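Local coordinates for protein mandelate racemase/muconate lactonizing enzyme (Polaromonas sp., PDB 2OG9) that probably acts on a carboxylate substrate, as an enzyme of the mandelate racemase/muconate lactonizing enzyme family, whose members abstract the proton alpha to a carboxylate, at residues A[13-19]-A[52-58]; A[65-69]-A[288-292]; A[75-80]-A[114-118]; A[83-87]-A[100-104]; A[146-152]-A[330-336]. One frame throughout, in Å; residues are numbered along the deposited sequence.

Contact 1 of 5, residues A[13-19]-A[52-58]; sequences DRITWVR and AEIETAG
Parts of two antiparallel strands of the N-terminal domain's meandering sheet, 15-19 of 15-26 and 52-56 of 46-56, pair here with a classic beta bulge. The axes of these short segments approach to 4.6 Å, and their directions differ by 154°. Regular pairing holds at Arg19-Glu53 (Arg19 N to Glu53 O 2.9 Å, Glu53 N to Arg19 O 2.8 Å), with Val18-Ile54 as the next, non-hydrogen-bonded pair. At the bulge one acceptor serves two donors: Glu55 O takes Thr16 N at 3.0 Å and Trp17 N at 3.3 Å, while Glu55 N gives to Trp17 O at 3.1 Å. The register thereby slips by one, and Ile15 pairs with Thr56 (CA-CA 4.2 Å), their side chains diverging. Beyond it, Ala57 N donates to Arg14 O (2.9 Å). Asp13, chi1 t, accepts through OD1 from Gly58 N (3.2 Å) and from Arg14 N (2.6 Å); OD2 takes Thr56 OG1 (2.6 Å) and pairs with Arg133. Trp17, Arg19, Glu53 and Glu55 share one face, where Trp17 NE1 bonds Gln380 and Glu55 OE2 forms a salt bridge with Arg384. Val18 and Ile54 turn to the other, against helix 114-133. Arg19, extended through chi3, bridges Glu378 as well as Glu53, NH1 to OE1 2.6 Å.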
# COMPACT_ATOMS: atom_id res chain seq x y z
N ASP A 13 -11.61 46.04 12.08
CA ASP A 13 -12.77 46.78 11.60
C ASP A 13 -14.00 46.05 12.14
O ASP A 13 -13.89 45.14 12.96
CB ASP A 13 -12.80 46.76 10.07
CG ASP A 13 -13.60 47.90 9.48
OD1 ASP A 13 -14.44 48.49 10.20
OD2 ASP A 13 -13.39 48.21 8.29
N ARG A 14 -15.18 46.44 11.67
CA ARG A 14 -16.41 45.81 12.11
C ARG A 14 -17.48 45.92 11.03
O ARG A 14 -17.77 47.01 10.53
CB ARG A 14 -16.89 46.47 13.40
CG ARG A 14 -18.01 45.74 14.11
CD ARG A 14 -19.20 46.66 14.31
NE ARG A 14 -18.81 47.92 14.94
CZ ARG A 14 -19.57 49.00 14.99
NH1 ARG A 14 -20.77 48.99 14.43
NH2 ARG A 14 -19.13 50.11 15.58
N ILE A 15 -18.06 44.78 10.65
CA ILE A 15 -19.10 44.73 9.63
C ILE A 15 -20.38 45.33 10.20
O ILE A 15 -20.85 44.92 11.26
CB ILE A 15 -19.37 43.27 9.19
CG1 ILE A 15 -18.11 42.67 8.57
CG2 ILE A 15 -20.56 43.23 8.23
CD1 ILE A 15 -18.23 41.20 8.18
N THR A 16 -20.96 46.28 9.48
CA THR A 16 -22.18 46.93 9.95
C THR A 16 -23.38 46.79 9.03
O THR A 16 -24.52 46.95 9.46
CB THR A 16 -21.93 48.43 10.20
OG1 THR A 16 -21.43 49.04 9.01
CG2 THR A 16 -20.90 48.62 11.32
N TRP A 17 -23.13 46.46 7.76
CA TRP A 17 -24.22 46.35 6.79
C TRP A 17 -23.92 45.26 5.77
O TRP A 17 -22.78 45.07 5.37
CB TRP A 17 -24.39 47.69 6.06
CG TRP A 17 -25.49 47.73 5.04
CD1 TRP A 17 -26.83 47.86 5.29
CD2 TRP A 17 -25.34 47.71 3.62
NE1 TRP A 17 -27.52 47.93 4.10
CE2 TRP A 17 -26.64 47.84 3.06
CE3 TRP A 17 -24.25 47.60 2.75
CZ2 TRP A 17 -26.86 47.86 1.68
CZ3 TRP A 17 -24.47 47.62 1.38
CH2 TRP A 17 -25.77 47.75 0.86
N VAL A 18 -24.97 44.55 5.37
CA VAL A 18 -24.83 43.49 4.37
C VAL A 18 -26.07 43.47 3.50
O VAL A 18 -27.18 43.56 4.00
CB VAL A 18 -24.69 42.09 5.03
CG1 VAL A 18 -24.57 41.02 3.96
CG2 VAL A 18 -23.48 42.05 5.95
N ARG A 19 -25.87 43.38 2.18
CA ARG A 19 -26.99 43.33 1.25
C ARG A 19 -26.80 42.19 0.26
O ARG A 19 -25.74 42.05 -0.35
CB ARG A 19 -27.14 44.65 0.48
CG ARG A 19 -28.22 44.58 -0.60
CD ARG A 19 -28.61 45.96 -1.13
NE ARG A 19 -29.64 45.85 -2.17
CZ ARG A 19 -29.40 45.47 -3.42
NH1 ARG A 19 -28.16 45.17 -3.80
NH2 ARG A 19 -30.39 45.38 -4.30
N ALA A 52 -23.42 39.72 -3.08
CA ALA A 52 -23.31 40.05 -1.67
C ALA A 52 -22.49 41.32 -1.57
O ALA A 52 -21.42 41.44 -2.19
CB ALA A 52 -22.62 38.93 -0.90
N GLU A 53 -23.01 42.29 -0.83
CA GLU A 53 -22.34 43.56 -0.61
C GLU A 53 -22.12 43.67 0.89
O GLU A 53 -23.03 43.42 1.68
CB GLU A 53 -23.21 44.72 -1.10
CG GLU A 53 -23.38 44.77 -2.61
CD GLU A 53 -24.48 45.73 -3.03
OE1 GLU A 53 -25.63 45.27 -3.24
OE2 GLU A 53 -24.21 46.94 -3.14
N ILE A 54 -20.90 44.03 1.27
CA ILE A 54 -20.55 44.17 2.68
C ILE A 54 -19.88 45.52 2.91
O ILE A 54 -19.02 45.94 2.13
CB ILE A 54 -19.57 43.03 3.11
CG1 ILE A 54 -20.25 41.67 2.96
CG2 ILE A 54 -19.13 43.23 4.55
CD1 ILE A 54 -19.33 40.49 3.28
N GLU A 55 -20.28 46.19 3.98
CA GLU A 55 -19.72 47.49 4.34
C GLU A 55 -19.43 47.51 5.83
O GLU A 55 -20.11 46.85 6.61
CB GLU A 55 -20.70 48.61 3.94
CG GLU A 55 -20.66 48.92 2.45
CD GLU A 55 -21.70 49.94 2.01
OE1 GLU A 55 -22.05 50.84 2.81
OE2 GLU A 55 -22.15 49.86 0.85
N THR A 56 -18.40 48.26 6.23
CA THR A 56 -17.99 48.31 7.63
C THR A 56 -18.07 49.69 8.27
O THR A 56 -18.23 50.70 7.59
CB THR A 56 -16.54 47.82 7.77
OG1 THR A 56 -15.66 48.79 7.19
CG2 THR A 56 -16.35 46.48 7.05
N ALA A 57 -17.93 49.71 9.60
CA ALA A 57 -17.97 50.96 10.35
C ALA A 57 -16.84 51.86 9.88
O ALA A 57 -16.92 53.08 9.97
CB ALA A 57 -17.83 50.67 11.84
N GLY A 58 -15.78 51.24 9.37
CA GLY A 58 -14.63 52.00 8.90
C GLY A 58 -14.77 52.54 7.49
O GLY A 58 -13.83 53.11 6.95

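Contact 2 of 5, residues A[65-69]-A[288-292]; sequences FSYSK and DAPRV
This is a buried interdomain contact: residues 65-69 of strand 61-69, the edge of the N-terminal sheet within this chain, lie over the start of the short, weakly bonded helix 289-292 of the barrel domain. The strand is extended (Ser66 phi/psi -137/180), and the closest CA atoms are those of Ser66 and Pro290, 4.6 Å apart. Pro290 is the apolar bump. Its CB lies 3.9 Å from Ser66 CA and 3.8 Å from Tyr67 CD2 near the ring plane, and its CG is 4.4 Å from Phe65 CE1. Phe65 and Tyr67 both take chi1 p with chi2 near 90°, which brings their rings down beside the proline. Tyr67 OH donates a very short bond to Asp288 OD2 (2.4 Å) and accepts one from Arg291 NH2 (2.7 Å) and a weak bond from Arg291 NE at 3.2 Å. Asp288, chi1 t, spends its other oxygen on the helix: OD1 accepts from Arg291 N at 3.2 Å. Ser108 of the second subunit bonds Lys69 N and packs on Arg291. One aspartate thus serves as N-cap and as interdomain acceptor, at the junction of the capping domain and modified TIM barrel that characterises the enolase superfamily.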
# COMPACT_ATOMS: atom_id res chain seq x y z
N PHE A 65 -19.82 37.31 -5.28
CA PHE A 65 -20.96 36.63 -5.87
C PHE A 65 -20.77 35.14 -6.01
O PHE A 65 -19.65 34.63 -5.92
CB PHE A 65 -21.29 37.24 -7.24
CG PHE A 65 -20.25 36.98 -8.31
CD1 PHE A 65 -20.33 35.84 -9.10
CD2 PHE A 65 -19.20 37.86 -8.51
CE1 PHE A 65 -19.38 35.58 -10.08
CE2 PHE A 65 -18.24 37.61 -9.49
CZ PHE A 65 -18.33 36.46 -10.28
N SER A 66 -21.88 34.43 -6.17
CA SER A 66 -21.87 33.00 -6.40
C SER A 66 -22.93 32.87 -7.49
O SER A 66 -23.50 33.88 -7.91
CB SER A 66 -22.27 32.21 -5.14
OG SER A 66 -23.54 32.57 -4.66
N TYR A 67 -23.19 31.66 -7.97
CA TYR A 67 -24.16 31.51 -9.04
C TYR A 67 -24.72 30.10 -9.11
O TYR A 67 -24.21 29.18 -8.46
CB TYR A 67 -23.49 31.84 -10.38
CG TYR A 67 -22.59 30.73 -10.88
CD1 TYR A 67 -23.08 29.74 -11.72
CD2 TYR A 67 -21.26 30.65 -10.47
CE1 TYR A 67 -22.27 28.69 -12.14
CE2 TYR A 67 -20.44 29.60 -10.88
CZ TYR A 67 -20.96 28.62 -11.72
OH TYR A 67 -20.17 27.57 -12.12
N SER A 68 -25.76 29.94 -9.90
CA SER A 68 -26.39 28.65 -10.12
C SER A 68 -26.81 28.58 -11.57
O SER A 68 -27.47 29.49 -12.08
CB SER A 68 -27.63 28.47 -9.24
OG SER A 68 -27.33 28.58 -7.87
N LYS A 69 -26.40 27.51 -12.24
CA LYS A 69 -26.79 27.26 -13.62
C LYS A 69 -27.87 26.21 -13.42
O LYS A 69 -27.59 25.12 -12.92
CB LYS A 69 -25.61 26.71 -14.42
CG LYS A 69 -24.59 27.78 -14.79
CD LYS A 69 -23.27 27.17 -15.25
CE LYS A 69 -22.90 27.62 -16.65
NZ LYS A 69 -21.54 27.16 -17.07
N ASP A 288 -13.83 25.75 -9.39
CA ASP A 288 -14.69 26.89 -9.67
C ASP A 288 -14.91 27.56 -8.31
O ASP A 288 -15.63 27.04 -7.47
CB ASP A 288 -16.02 26.37 -10.25
CG ASP A 288 -17.02 27.47 -10.54
OD1 ASP A 288 -16.99 28.52 -9.86
OD2 ASP A 288 -17.86 27.27 -11.45
N ALA A 289 -14.26 28.70 -8.09
CA ALA A 289 -14.36 29.40 -6.81
C ALA A 289 -15.79 29.55 -6.27
O ALA A 289 -16.09 29.06 -5.18
CB ALA A 289 -13.68 30.77 -6.90
N PRO A 290 -16.68 30.22 -7.01
CA PRO A 290 -18.06 30.38 -6.54
C PRO A 290 -18.74 29.05 -6.21
O PRO A 290 -19.49 28.93 -5.24
CB PRO A 290 -18.75 31.09 -7.70
CG PRO A 290 -17.65 31.90 -8.30
CD PRO A 290 -16.48 30.94 -8.29
N ARG A 291 -18.47 28.04 -7.03
CA ARG A 291 -19.08 26.73 -6.83
C ARG A 291 -18.57 25.96 -5.62
O ARG A 291 -19.31 25.17 -5.03
CB ARG A 291 -18.91 25.89 -8.10
CG ARG A 291 -19.71 24.61 -8.10
CD ARG A 291 -19.74 23.95 -9.48
NE ARG A 291 -20.38 24.81 -10.48
CZ ARG A 291 -20.85 24.36 -11.65
NH1 ARG A 291 -20.76 23.07 -11.94
NH2 ARG A 291 -21.42 25.19 -12.51
N VAL A 292 -17.31 26.17 -5.23
CA VAL A 292 -16.75 25.45 -4.09
C VAL A 292 -16.87 26.19 -2.76
O VAL A 292 -16.45 25.67 -1.72
CB VAL A 292 -15.25 25.08 -4.32
CG1 VAL A 292 -15.12 24.25 -5.59
CG2 VAL A 292 -14.41 26.34 -4.41

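Contact 3 of 5, residues A[75-80]-A[114-118]; sequences GQFAHA and LSTQA
Gln76, Ala118 and His79 carry most of this buried packing between helices 73-83 and 114-133. The segment axes come within 8.4 Å and cross at -65°; both backbones are regular alpha-helix, and the closest CA atoms are those of Gln76 and Ala118, 5.1 Å apart. Ala118, pointing at the partner helix, sets its CB 3.6 Å from Gln76 O and 4.1 Å from Ala80 CB, so a small residue sits where the backbones are nearest. Gln76, chi1 m and chi2 t, runs past Leu114 (CG to CD2 3.8 Å) until its NE2 donates to Gln117 OE1 at 2.7 Å. Such a steep helix pair belongs to the helical part of the alpha+beta capping domain of enolase-superfamily proteins. Gln76 also bonds Ser66 and Tyr67 O of the sheet, while Gln117 NE2 reaches Arg291 O and, on the second subunit, Ser108 O. His79, chi1 t, lays its ring face over Ser115 CB in a CH-pi contact, 3.8 Å from CB to ring centroid and 30° off the normal; Leu114 of the second subunit packs against both residues.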
# COMPACT_ATOMS: atom_id res chain seq x y z
N GLY A 75 -32.52 28.79 -3.66
CA GLY A 75 -31.97 28.19 -2.45
C GLY A 75 -30.78 28.96 -1.91
O GLY A 75 -30.67 29.15 -0.70
N GLN A 76 -29.89 29.39 -2.79
CA GLN A 76 -28.72 30.15 -2.37
C GLN A 76 -29.12 31.46 -1.72
O GLN A 76 -28.59 31.83 -0.68
CB GLN A 76 -27.80 30.46 -3.57
CG GLN A 76 -27.08 29.27 -4.18
CD GLN A 76 -26.05 29.71 -5.22
OE1 GLN A 76 -26.01 30.87 -5.60
NE2 GLN A 76 -25.22 28.77 -5.67
N PHE A 77 -30.06 32.16 -2.33
CA PHE A 77 -30.51 33.44 -1.79
C PHE A 77 -31.14 33.26 -0.42
O PHE A 77 -30.80 33.98 0.52
CB PHE A 77 -31.52 34.11 -2.71
CG PHE A 77 -32.10 35.38 -2.13
CD1 PHE A 77 -31.37 36.56 -2.15
CD2 PHE A 77 -33.35 35.37 -1.51
CE1 PHE A 77 -31.86 37.72 -1.55
CE2 PHE A 77 -33.86 36.53 -0.91
CZ PHE A 77 -33.11 37.71 -0.93
N ALA A 78 -32.07 32.32 -0.32
CA ALA A 78 -32.78 32.05 0.92
C ALA A 78 -31.81 31.77 2.06
O ALA A 78 -31.98 32.28 3.16
CB ALA A 78 -33.74 30.88 0.74
N HIS A 79 -30.80 30.95 1.80
CA HIS A 79 -29.82 30.63 2.84
C HIS A 79 -28.97 31.85 3.17
O HIS A 79 -28.72 32.15 4.34
CB HIS A 79 -28.93 29.46 2.41
CG HIS A 79 -28.18 28.84 3.55
ND1 HIS A 79 -28.81 28.09 4.52
CD2 HIS A 79 -26.87 28.88 3.89
CE1 HIS A 79 -27.92 27.70 5.42
NE2 HIS A 79 -26.74 28.17 5.06
N ALA A 80 -28.52 32.56 2.14
CA ALA A 80 -27.70 33.75 2.34
C ALA A 80 -28.45 34.74 3.24
O ALA A 80 -27.86 35.34 4.14
CB ALA A 80 -27.38 34.40 0.99
N LEU A 114 -25.36 24.22 -1.89
CA LEU A 114 -26.01 25.52 -1.80
C LEU A 114 -25.62 26.40 -0.61
O LEU A 114 -25.45 27.61 -0.77
CB LEU A 114 -27.53 25.37 -1.83
CG LEU A 114 -28.17 24.75 -3.07
CD1 LEU A 114 -29.69 24.71 -2.89
CD2 LEU A 114 -27.81 25.55 -4.31
N SER A 115 -25.50 25.82 0.58
CA SER A 115 -25.17 26.63 1.75
C SER A 115 -23.77 27.24 1.68
O SER A 115 -23.60 28.43 1.97
CB SER A 115 -25.31 25.81 3.03
OG SER A 115 -24.43 24.70 3.03
N THR A 116 -22.77 26.47 1.27
CA THR A 116 -21.43 27.01 1.19
C THR A 116 -21.26 27.93 -0.02
O THR A 116 -20.39 28.80 -0.02
CB THR A 116 -20.36 25.88 1.18
OG1 THR A 116 -20.74 24.87 0.26
CG2 THR A 116 -20.21 25.28 2.57
N GLN A 117 -22.08 27.75 -1.04
CA GLN A 117 -22.01 28.62 -2.21
C GLN A 117 -22.56 29.98 -1.78
O GLN A 117 -22.07 31.03 -2.21
CB GLN A 117 -22.82 28.03 -3.37
CG GLN A 117 -22.28 26.67 -3.80
CD GLN A 117 -23.05 26.02 -4.94
OE1 GLN A 117 -24.22 26.33 -5.18
NE2 GLN A 117 -22.39 25.09 -5.63
N ALA A 118 -23.56 29.97 -0.92
CA ALA A 118 -24.12 31.22 -0.41
C ALA A 118 -23.01 31.89 0.41
O ALA A 118 -22.76 33.10 0.28
CB ALA A 118 -25.33 30.92 0.47

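Contact 4 of 5, residues A[83-87]-A[100-104]; sequences IAPAL and DKLCW
Leu102 is the bump of this contact, and the hollow it enters is formed by Ile83, Ala86 and Leu87. Segment 100-104 is regular alpha-helix, with Trp104 N bonded to Asp100 O at 2.8 Å. Residues 84-87 keep helical phi/psi but make tighter turns, Ala86 N to Ile83 O and Leu87 N to Ala84 O both at 2.9 Å. The backbones stay well apart, the nearest CA pair being Ile83 and Leu102 at 6.5 Å, and the side chains fill the gap. Leu102 takes chi1 m and chi2 t. Its CA-to-CB bond points sideways, yet the forked end comes forward: CD2 settles 3.5 Å from Ala86 CB and 3.6 Å from Ile83 O, and CD1 meets Leu87 CD2 at 4.1 Å. Ile83, chi1 p, brings its CD1 to 4.1 Å from Leu102 CB. Ala86 is a shallow spot, its methyl directed at the helix. The pairing joins helix 95-104 of the capping domain to the turn that follows helix 73-83, and helix 114-133 floors the hollow with Ile119, which touches Ile83 and Leu102, and Phe122, which touches Leu87 and Leu102. Beside this hollow Lys101 is stretched, all four chi angles t, so that its CE passes 4.1 Å from Ala86 CB and its NZ donates to Ala86 O at 2.7 Å; the same ammonium forms a salt bridge with Glu90.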
# COMPACT_ATOMS: atom_id res chain seq x y z
N ILE A 83 -28.47 33.52 6.98
CA ILE A 83 -27.22 33.60 7.74
C ILE A 83 -26.54 34.96 7.74
O ILE A 83 -25.66 35.21 8.56
CB ILE A 83 -26.21 32.52 7.27
CG1 ILE A 83 -25.71 32.82 5.85
CG2 ILE A 83 -26.87 31.14 7.29
CD1 ILE A 83 -24.70 31.80 5.34
N ALA A 84 -26.95 35.85 6.84
CA ALA A 84 -26.35 37.18 6.75
C ALA A 84 -26.16 37.89 8.10
O ALA A 84 -25.10 38.45 8.36
CB ALA A 84 -27.17 38.06 5.81
N PRO A 85 -27.19 37.87 8.97
CA PRO A 85 -27.06 38.53 10.28
C PRO A 85 -25.84 38.11 11.09
O PRO A 85 -25.35 38.86 11.93
CB PRO A 85 -28.37 38.17 10.98
CG PRO A 85 -29.34 38.06 9.84
CD PRO A 85 -28.54 37.30 8.81
N ALA A 86 -25.34 36.90 10.85
CA ALA A 86 -24.19 36.40 11.59
C ALA A 86 -22.91 37.18 11.29
O ALA A 86 -21.92 37.06 12.01
CB ALA A 86 -23.97 34.91 11.28
N LEU A 87 -22.93 37.98 10.22
CA LEU A 87 -21.75 38.76 9.85
C LEU A 87 -21.68 40.11 10.56
O LEU A 87 -20.60 40.66 10.74
CB LEU A 87 -21.72 38.99 8.34
CG LEU A 87 -21.32 37.83 7.43
CD1 LEU A 87 -21.48 38.24 5.96
CD2 LEU A 87 -19.87 37.43 7.72
N ASP A 100 -16.02 29.79 8.50
CA ASP A 100 -16.36 28.72 9.45
C ASP A 100 -17.58 29.06 10.31
O ASP A 100 -18.42 28.21 10.56
CB ASP A 100 -15.17 28.42 10.39
CG ASP A 100 -14.00 27.77 9.67
OD1 ASP A 100 -14.18 27.28 8.53
OD2 ASP A 100 -12.90 27.73 10.26
N LYS A 101 -17.67 30.31 10.76
CA LYS A 101 -18.81 30.72 11.58
C LYS A 101 -20.11 30.58 10.80
O LYS A 101 -21.11 30.07 11.32
CB LYS A 101 -18.65 32.17 12.06
CG LYS A 101 -19.82 32.64 12.92
CD LYS A 101 -19.76 34.14 13.24
CE LYS A 101 -20.99 34.56 14.06
NZ LYS A 101 -21.03 36.02 14.38
N LEU A 102 -20.12 31.02 9.54
CA LEU A 102 -21.33 30.92 8.73
C LEU A 102 -21.67 29.46 8.42
O LEU A 102 -22.84 29.09 8.32
CB LEU A 102 -21.18 31.71 7.44
CG LEU A 102 -21.15 33.24 7.59
CD1 LEU A 102 -21.16 33.88 6.21
CD2 LEU A 102 -22.34 33.71 8.40
N CYS A 103 -20.63 28.64 8.26
CA CYS A 103 -20.84 27.23 7.97
C CYS A 103 -21.44 26.58 9.22
O CYS A 103 -22.38 25.78 9.13
CB CYS A 103 -19.51 26.57 7.60
SG CYS A 103 -19.66 24.90 6.90
N TRP A 104 -20.91 26.93 10.39
CA TRP A 104 -21.45 26.37 11.63
C TRP A 104 -22.88 26.84 11.85
O TRP A 104 -23.71 26.10 12.37
CB TRP A 104 -20.57 26.75 12.83
CG TRP A 104 -19.33 25.90 12.98
CD1 TRP A 104 -18.04 26.28 12.76
CD2 TRP A 104 -19.28 24.53 13.38
NE1 TRP A 104 -17.19 25.23 13.00
CE2 TRP A 104 -17.92 24.14 13.39
CE3 TRP A 104 -20.26 23.58 13.75
CZ2 TRP A 104 -17.51 22.84 13.73
CZ3 TRP A 104 -19.84 22.29 14.09
CH2 TRP A 104 -18.48 21.94 14.08

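Contact 5 of 5, residues A[146-152]-A[330-336]; sequences RDSVRCY and REPWVEH
Arg330 leads in beside the Arg146 guanidinium: Arg146 NH2 lies 3.5 Å from Arg330 C. Glu331 then forms a salt bridge, OE2 to Arg146 NE at 2.7 Å, backed by a water between OE2 and Arg146 NH2; a second water links its OE1 with Arg150 N and Pro332 O. Pro332 presents CG to Val149 CG1 (3.9 Å). The Trp333 indole, chi1 m, receives Arg150 CB over its face in a CH-pi contact, 3.9 Å from the six-membered ring centroid. The chains pair in parallel, Cys151 beside Val334 and Tyr152 beside Glu335; the segment axes come within 4.7 Å at 50°. Val334 N donates to Arg150 O (3.0 Å) and Val334 O accepts from Tyr152 N (3.3 Å). Glu335 sets CB over the Tyr152 ring, and His336 N closes on Tyr152 O at 2.8 Å. Joining the last barrel strand to the first is consistent with closure of the modified TIM barrel. Strand 148-152 lies between 333-335 and 354-356; Val334 packs on helix 318-326, and Trp237 meets Tyr152 and Trp333 edge-to-face.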
# COMPACT_ATOMS: atom_id res chain seq x y z
N ARG A 146 2.41 36.34 -12.46
CA ARG A 146 2.32 36.86 -13.82
C ARG A 146 1.31 38.01 -13.90
O ARG A 146 0.39 38.09 -13.09
CB ARG A 146 1.90 35.73 -14.77
CG ARG A 146 0.55 35.08 -14.42
CD ARG A 146 0.36 33.75 -15.16
NE ARG A 146 1.37 32.77 -14.75
CZ ARG A 146 1.33 32.07 -13.62
NH1 ARG A 146 0.31 32.21 -12.77
NH2 ARG A 146 2.31 31.23 -13.32
N ASP A 147 1.49 38.87 -14.89
CA ASP A 147 0.57 40.00 -15.06
C ASP A 147 -0.49 39.74 -16.13
O ASP A 147 -1.33 40.59 -16.39
CB ASP A 147 1.36 41.27 -15.37
CG ASP A 147 2.28 41.67 -14.23
OD1 ASP A 147 1.85 41.57 -13.06
OD2 ASP A 147 3.43 42.07 -14.50
N SER A 148 -0.44 38.56 -16.73
CA SER A 148 -1.42 38.17 -17.75
C SER A 148 -1.49 36.64 -17.74
O SER A 148 -0.52 35.99 -17.39
CB SER A 148 -1.01 38.68 -19.14
OG SER A 148 0.15 38.02 -19.60
N VAL A 149 -2.64 36.09 -18.11
CA VAL A 149 -2.86 34.65 -18.09
C VAL A 149 -3.31 34.08 -19.44
O VAL A 149 -4.14 34.67 -20.13
CB VAL A 149 -3.95 34.30 -17.04
CG1 VAL A 149 -4.20 32.80 -17.00
CG2 VAL A 149 -3.50 34.80 -15.66
N ARG A 150 -2.76 32.92 -19.81
CA ARG A 150 -3.14 32.29 -21.08
C ARG A 150 -4.66 32.12 -21.09
O ARG A 150 -5.25 31.73 -20.08
CB ARG A 150 -2.49 30.91 -21.24
CG ARG A 150 -0.96 30.91 -21.14
CD ARG A 150 -0.38 29.63 -21.76
NE ARG A 150 -0.51 29.62 -23.21
CZ ARG A 150 0.04 28.70 -24.01
NH1 ARG A 150 0.75 27.71 -23.50
NH2 ARG A 150 -0.12 28.78 -25.33
N CYS A 151 -5.30 32.44 -22.21
CA CYS A 151 -6.75 32.31 -22.29
C CYS A 151 -7.16 31.55 -23.55
O CYS A 151 -6.39 31.43 -24.50
CB CYS A 151 -7.42 33.69 -22.28
SG CYS A 151 -7.08 34.72 -23.74
N TYR A 152 -8.40 31.06 -23.53
CA TYR A 152 -8.96 30.31 -24.64
C TYR A 152 -10.46 30.55 -24.62
O TYR A 152 -11.01 31.03 -23.62
CB TYR A 152 -8.68 28.82 -24.46
CG TYR A 152 -9.33 28.21 -23.23
CD1 TYR A 152 -10.55 27.54 -23.32
CD2 TYR A 152 -8.73 28.31 -21.98
CE1 TYR A 152 -11.16 26.98 -22.20
CE2 TYR A 152 -9.33 27.75 -20.84
CZ TYR A 152 -10.54 27.09 -20.96
OH TYR A 152 -11.15 26.56 -19.84
N ARG A 330 2.43 27.68 -11.33
CA ARG A 330 2.61 27.21 -12.70
C ARG A 330 1.62 27.85 -13.67
O ARG A 330 0.48 28.13 -13.31
CB ARG A 330 2.49 25.69 -12.76
CG ARG A 330 3.68 24.95 -12.16
CD ARG A 330 3.49 23.45 -12.27
NE ARG A 330 2.61 22.93 -11.23
CZ ARG A 330 2.95 22.79 -9.96
NH1 ARG A 330 4.17 23.14 -9.56
NH2 ARG A 330 2.09 22.31 -9.08
N GLU A 331 2.06 28.05 -14.92
CA GLU A 331 1.22 28.67 -15.94
C GLU A 331 -0.16 28.06 -16.11
O GLU A 331 -0.30 26.95 -16.63
CB GLU A 331 1.95 28.65 -17.30
CG GLU A 331 3.06 29.68 -17.44
CD GLU A 331 2.54 31.11 -17.46
OE1 GLU A 331 1.63 31.40 -18.26
OE2 GLU A 331 3.05 31.95 -16.68
N PRO A 332 -1.21 28.78 -15.69
CA PRO A 332 -2.58 28.28 -15.81
C PRO A 332 -3.24 28.72 -17.12
O PRO A 332 -2.63 29.42 -17.94
CB PRO A 332 -3.26 28.90 -14.60
CG PRO A 332 -2.63 30.26 -14.55
CD PRO A 332 -1.16 29.98 -14.82
N TRP A 333 -4.48 28.28 -17.31
CA TRP A 333 -5.29 28.65 -18.46
C TRP A 333 -6.63 29.13 -17.89
O TRP A 333 -7.13 28.54 -16.94
CB TRP A 333 -5.58 27.46 -19.38
CG TRP A 333 -4.48 27.06 -20.32
CD1 TRP A 333 -3.49 26.14 -20.10
CD2 TRP A 333 -4.31 27.50 -21.68
NE1 TRP A 333 -2.73 25.98 -21.23
CE2 TRP A 333 -3.20 26.80 -22.21
CE3 TRP A 333 -4.99 28.42 -22.49
CZ2 TRP A 333 -2.76 26.99 -23.53
CZ3 TRP A 333 -4.55 28.61 -23.80
CH2 TRP A 333 -3.44 27.90 -24.31
N VAL A 334 -7.19 30.19 -18.46
CA VAL A 334 -8.48 30.70 -18.02
C VAL A 334 -9.35 30.90 -19.26
O VAL A 334 -8.86 31.38 -20.29
CB VAL A 334 -8.35 32.06 -17.28
CG1 VAL A 334 -9.73 32.64 -17.03
CG2 VAL A 334 -7.61 31.87 -15.96
N GLU A 335 -10.62 30.52 -19.17
CA GLU A 335 -11.54 30.67 -20.30
C GLU A 335 -12.08 32.08 -20.40
O GLU A 335 -12.55 32.65 -19.40
CB GLU A 335 -12.71 29.67 -20.18
CG GLU A 335 -13.77 29.88 -21.24
CD GLU A 335 -14.85 28.83 -21.19
OE1 GLU A 335 -15.27 28.47 -20.07
OE2 GLU A 335 -15.30 28.37 -22.26
N HIS A 336 -11.98 32.66 -21.60
CA HIS A 336 -12.51 33.98 -21.83
C HIS A 336 -13.90 33.86 -22.39
O HIS A 336 -14.08 33.58 -23.58
CB HIS A 336 -11.68 34.79 -22.85
CG HIS A 336 -12.33 36.08 -23.25
ND1 HIS A 336 -13.44 36.14 -24.07
CD2 HIS A 336 -12.01 37.36 -22.94
CE1 HIS A 336 -13.77 37.40 -24.26
NE2 HIS A 336 -12.92 38.16 -23.59
O HOH W 1 4.76 31.09 -14.84
O HOH W 2 -1.00 31.63 -17.84
O HOH W 3 -9.81 27.31 -17.46

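How the contacts relate
Contacts 1, 3 and 4 belong to the capping domain, contact 5 to the barrel side, and contact 2 bridges the two. Contacts 2, 3, 4 and 5 are buried and contact 1 only partly so; the centre of contact 2 lies about 7 Å from that of the chain, against about 25 Å for contact 1. Contacts 1 and 5 are both strand pairings, antiparallel with a bulge in one and parallel in the other, their centres about 32 Å apart. Contacts 3 and 4 use side-chain packing with a single hydrogen bond each. Leu87 of contact 4 packs on Ile15, Val18 and Ile54 of contact 1, whereas Gln76 and Gln117 tie contact 3 to contact 2 through polar bonds. The second subunit reaches contacts 2, 3 and 4.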